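Local coordinates for Sts-2 protein (Mus musculus, PDB 3D4I), which acts as an acid-dependent phosphatase through its 2H-phosphatase domain and, as the whole protein, interferes with CBL-mediated down-regulation of receptor tyrosine kinases, at the interface of chains A and B. Sequence-based numbering; all coordinates share one arbitrary frame. Chains: chain A/B, Sts-2 protein.

The interface of chains A and B. Residues chain A 206, 231, 235-237, 250-251, 253, 257; chain B 266, 268, 271.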
loop_
_atom_site.group_PDB
_atom_site.type_symbol
_atom_site.label_atom_id
_atom_site.label_comp_id
_atom_site.label_asym_id
_atom_site.label_seq_id
_atom_site.Cartn_x
_atom_site.Cartn_y
_atom_site.Cartn_z
ATOM N N LEU A 206 2.384 -1.449 22.145
ATOM C CA LEU A 206 1.933 -2.843 22.071
ATOM C C LEU A 206 2.378 -3.618 23.314
ATOM O O LEU A 206 1.725 -4.583 23.697
ATOM C CB LEU A 206 2.358 -3.562 20.784
ATOM C CG LEU A 206 1.410 -3.390 19.575
ATOM C CD1 LEU A 206 1.633 -2.047 18.922
ATOM C CD2 LEU A 206 1.607 -4.496 18.555
ATOM N N ILE A 231 8.128 -4.458 15.683
ATOM C CA ILE A 231 6.722 -4.350 15.335
ATOM C C ILE A 231 6.531 -3.610 13.981
ATOM O O ILE A 231 7.027 -2.526 13.811
ATOM C CB ILE A 231 5.975 -3.647 16.503
ATOM C CG1 ILE A 231 6.259 -4.403 17.813
ATOM C CG2 ILE A 231 4.483 -3.543 16.218
ATOM C CD1 ILE A 231 5.639 -3.776 19.030
ATOM N N GLY A 235 0.976 -3.224 12.982
ATOM C CA GLY A 235 1.138 -4.406 13.845
ATOM C C GLY A 235 0.138 -4.304 14.993
ATOM O O GLY A 235 -0.157 -3.203 15.437
ATOM N N MET A 236 -0.414 -5.439 15.447
ATOM C CA MET A 236 -1.449 -5.410 16.489
ATOM C C MET A 236 -1.218 -6.382 17.653
ATOM O O MET A 236 -0.652 -7.455 17.452
ATOM C CB MET A 236 -2.813 -5.717 15.860
ATOM C CG MET A 236 -3.233 -4.756 14.782
ATOM S SD MET A 236 -4.793 -5.271 14.064
ATOM C CE MET A 236 -5.065 -3.967 12.862
ATOM N N CYS A 237 -1.675 -5.979 18.847
ATOM C CA CYS A 237 -1.711 -6.809 20.067
ATOM C C CYS A 237 -3.149 -6.712 20.556
ATOM O O CYS A 237 -3.651 -5.606 20.705
ATOM C CB CYS A 237 -0.808 -6.196 21.161
ATOM S SG CYS A 237 -0.684 -7.197 22.641
ATOM N N LEU A 250 -4.248 -12.134 26.543
ATOM C CA LEU A 250 -3.829 -11.983 25.154
ATOM C C LEU A 250 -4.504 -12.989 24.222
ATOM O O LEU A 250 -4.534 -14.204 24.488
ATOM C CB LEU A 250 -2.340 -12.195 25.047
ATOM C CG LEU A 250 -1.393 -11.040 25.271
ATOM C CD1 LEU A 250 -0.019 -11.625 25.333
ATOM C CD2 LEU A 250 -1.521 -10.062 24.106
ATOM N N VAL A 251 -4.980 -12.484 23.094
ATOM C CA VAL A 251 -5.836 -13.235 22.194
ATOM C C VAL A 251 -5.294 -12.948 20.789
ATOM O O VAL A 251 -4.674 -11.900 20.581
ATOM C CB VAL A 251 -7.338 -12.776 22.391
ATOM C CG1 VAL A 251 -8.240 -13.238 21.285
ATOM C CG2 VAL A 251 -7.891 -13.266 23.743
ATOM N N PRO A 253 -5.230 -11.360 17.388
ATOM C CA PRO A 253 -5.993 -10.219 16.819
ATOM C C PRO A 253 -7.092 -10.674 15.848
ATOM O O PRO A 253 -6.937 -11.724 15.215
ATOM C CB PRO A 253 -4.914 -9.403 16.089
ATOM C CG PRO A 253 -3.637 -9.708 16.843
ATOM C CD PRO A 253 -3.777 -11.190 17.211
ATOM N N THR A 257 -2.106 -10.348 9.879
ATOM C CA THR A 257 -0.959 -9.493 9.582
ATOM C C THR A 257 -0.974 -9.015 8.123
ATOM O O THR A 257 -1.730 -9.507 7.314
ATOM C CB THR A 257 0.360 -10.255 9.788
ATOM O OG1 THR A 257 0.322 -11.501 9.071
ATOM C CG2 THR A 257 0.553 -10.542 11.242
ATOM N N PHE B 266 4.737 -10.668 11.137
ATOM C CA PHE B 266 4.720 -10.367 12.559
ATOM C C PHE B 266 3.856 -11.387 13.292
ATOM O O PHE B 266 2.686 -11.546 12.971
ATOM C CB PHE B 266 4.178 -8.954 12.748
ATOM C CG PHE B 266 4.032 -8.535 14.184
ATOM C CD1 PHE B 266 5.136 -8.519 15.042
ATOM C CD2 PHE B 266 2.791 -8.132 14.674
ATOM C CE1 PHE B 266 4.999 -8.123 16.366
ATOM C CE2 PHE B 266 2.643 -7.731 16.009
ATOM C CZ PHE B 266 3.741 -7.724 16.849
ATOM N N TRP B 268 2.524 -12.006 16.935
ATOM C CA TRP B 268 2.330 -11.437 18.264
ATOM C C TRP B 268 2.832 -12.364 19.383
ATOM O O TRP B 268 3.457 -11.903 20.337
ATOM C CB TRP B 268 0.853 -11.052 18.479
ATOM C CG TRP B 268 -0.115 -12.208 18.511
ATOM C CD1 TRP B 268 -0.726 -12.805 17.437
ATOM C CD2 TRP B 268 -0.578 -12.909 19.672
ATOM N NE1 TRP B 268 -1.538 -13.833 17.862
ATOM C CE2 TRP B 268 -1.468 -13.913 19.230
ATOM C CE3 TRP B 268 -0.323 -12.788 21.048
ATOM C CZ2 TRP B 268 -2.107 -14.785 20.117
ATOM C CZ3 TRP B 268 -0.962 -13.655 21.924
ATOM C CH2 TRP B 268 -1.842 -14.641 21.456
ATOM N N TRP B 271 6.094 -12.590 21.761
ATOM C CA TRP B 271 6.223 -12.044 23.121
ATOM C C TRP B 271 4.893 -12.203 23.871
ATOM O O TRP B 271 4.660 -11.586 24.919
ATOM C CB TRP B 271 6.692 -10.583 23.133
ATOM C CG TRP B 271 6.004 -9.691 22.153
ATOM C CD1 TRP B 271 6.546 -9.149 21.019
ATOM C CD2 TRP B 271 4.650 -9.224 22.211
ATOM N NE1 TRP B 271 5.616 -8.375 20.371
ATOM C CE2 TRP B 271 4.443 -8.405 21.079
ATOM C CE3 TRP B 271 3.590 -9.419 23.109
ATOM C CZ2 TRP B 271 3.224 -7.788 20.819
ATOM C CZ3 TRP B 271 2.384 -8.805 22.852
ATOM C CH2 TRP B 271 2.210 -8.000 21.711
#
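B:Phe266 carries its ring with CG anti to the backbone N (chi1 177°), while B:Trp268 holds CG between its backbone N and carbonyl carbon, the crowded position (chi1 66°), and both rings are thereby set against chain A. They belong to the C-terminal tail of one histidine phosphatase (2H-phosphatase, PGM-like) domain, which crosses to its partner and docks beside strands 236-241 and 248-251. The protein forms homodimers or larger homo-oligomers, and the two-fold symmetry of this pairing repeats the exchange of tails; it is probably the dimer contact.

One face of the B:Trp268 indole lies on A:Pro253, A:Val251 and A:Leu250, at the end of strand 248-251 and just beyond it. A:Pro253 crosses it obliquely, putting CD over the face of the five-membered ring, 3.7 Å from its centroid, in a CH-pi contact. On the six-membered side, A:Leu250 slides past in the opposite direction and lays its CB 3.7 Å from CZ3 of B:Trp268. The backbone of A:Val251 continues this wall, its carbonyl carbon C 3.7 Å from CZ2 of B:Trp268, with the carbonyl O above the indole plane toward the rim.

B:Phe266 runs alongside A:Ile231, both side chains pointing the same way; A:Ile231 CG1 stands off the ring plane, outside the rim, 4.2 Å from B:Phe266 CE1. Across the ring, CE2 of B:Phe266 sits 3.6 Å from the carbonyl O of A:Met236, at the start of strand 236-241.

B:Trp271, poorly ordered, turns its edge toward A:Cys237, whose CB lies in the ring plane. One indole face is covered from within chain B by the carbonyl O of B:Trp268, 3.5 Å above the plane and over its centre.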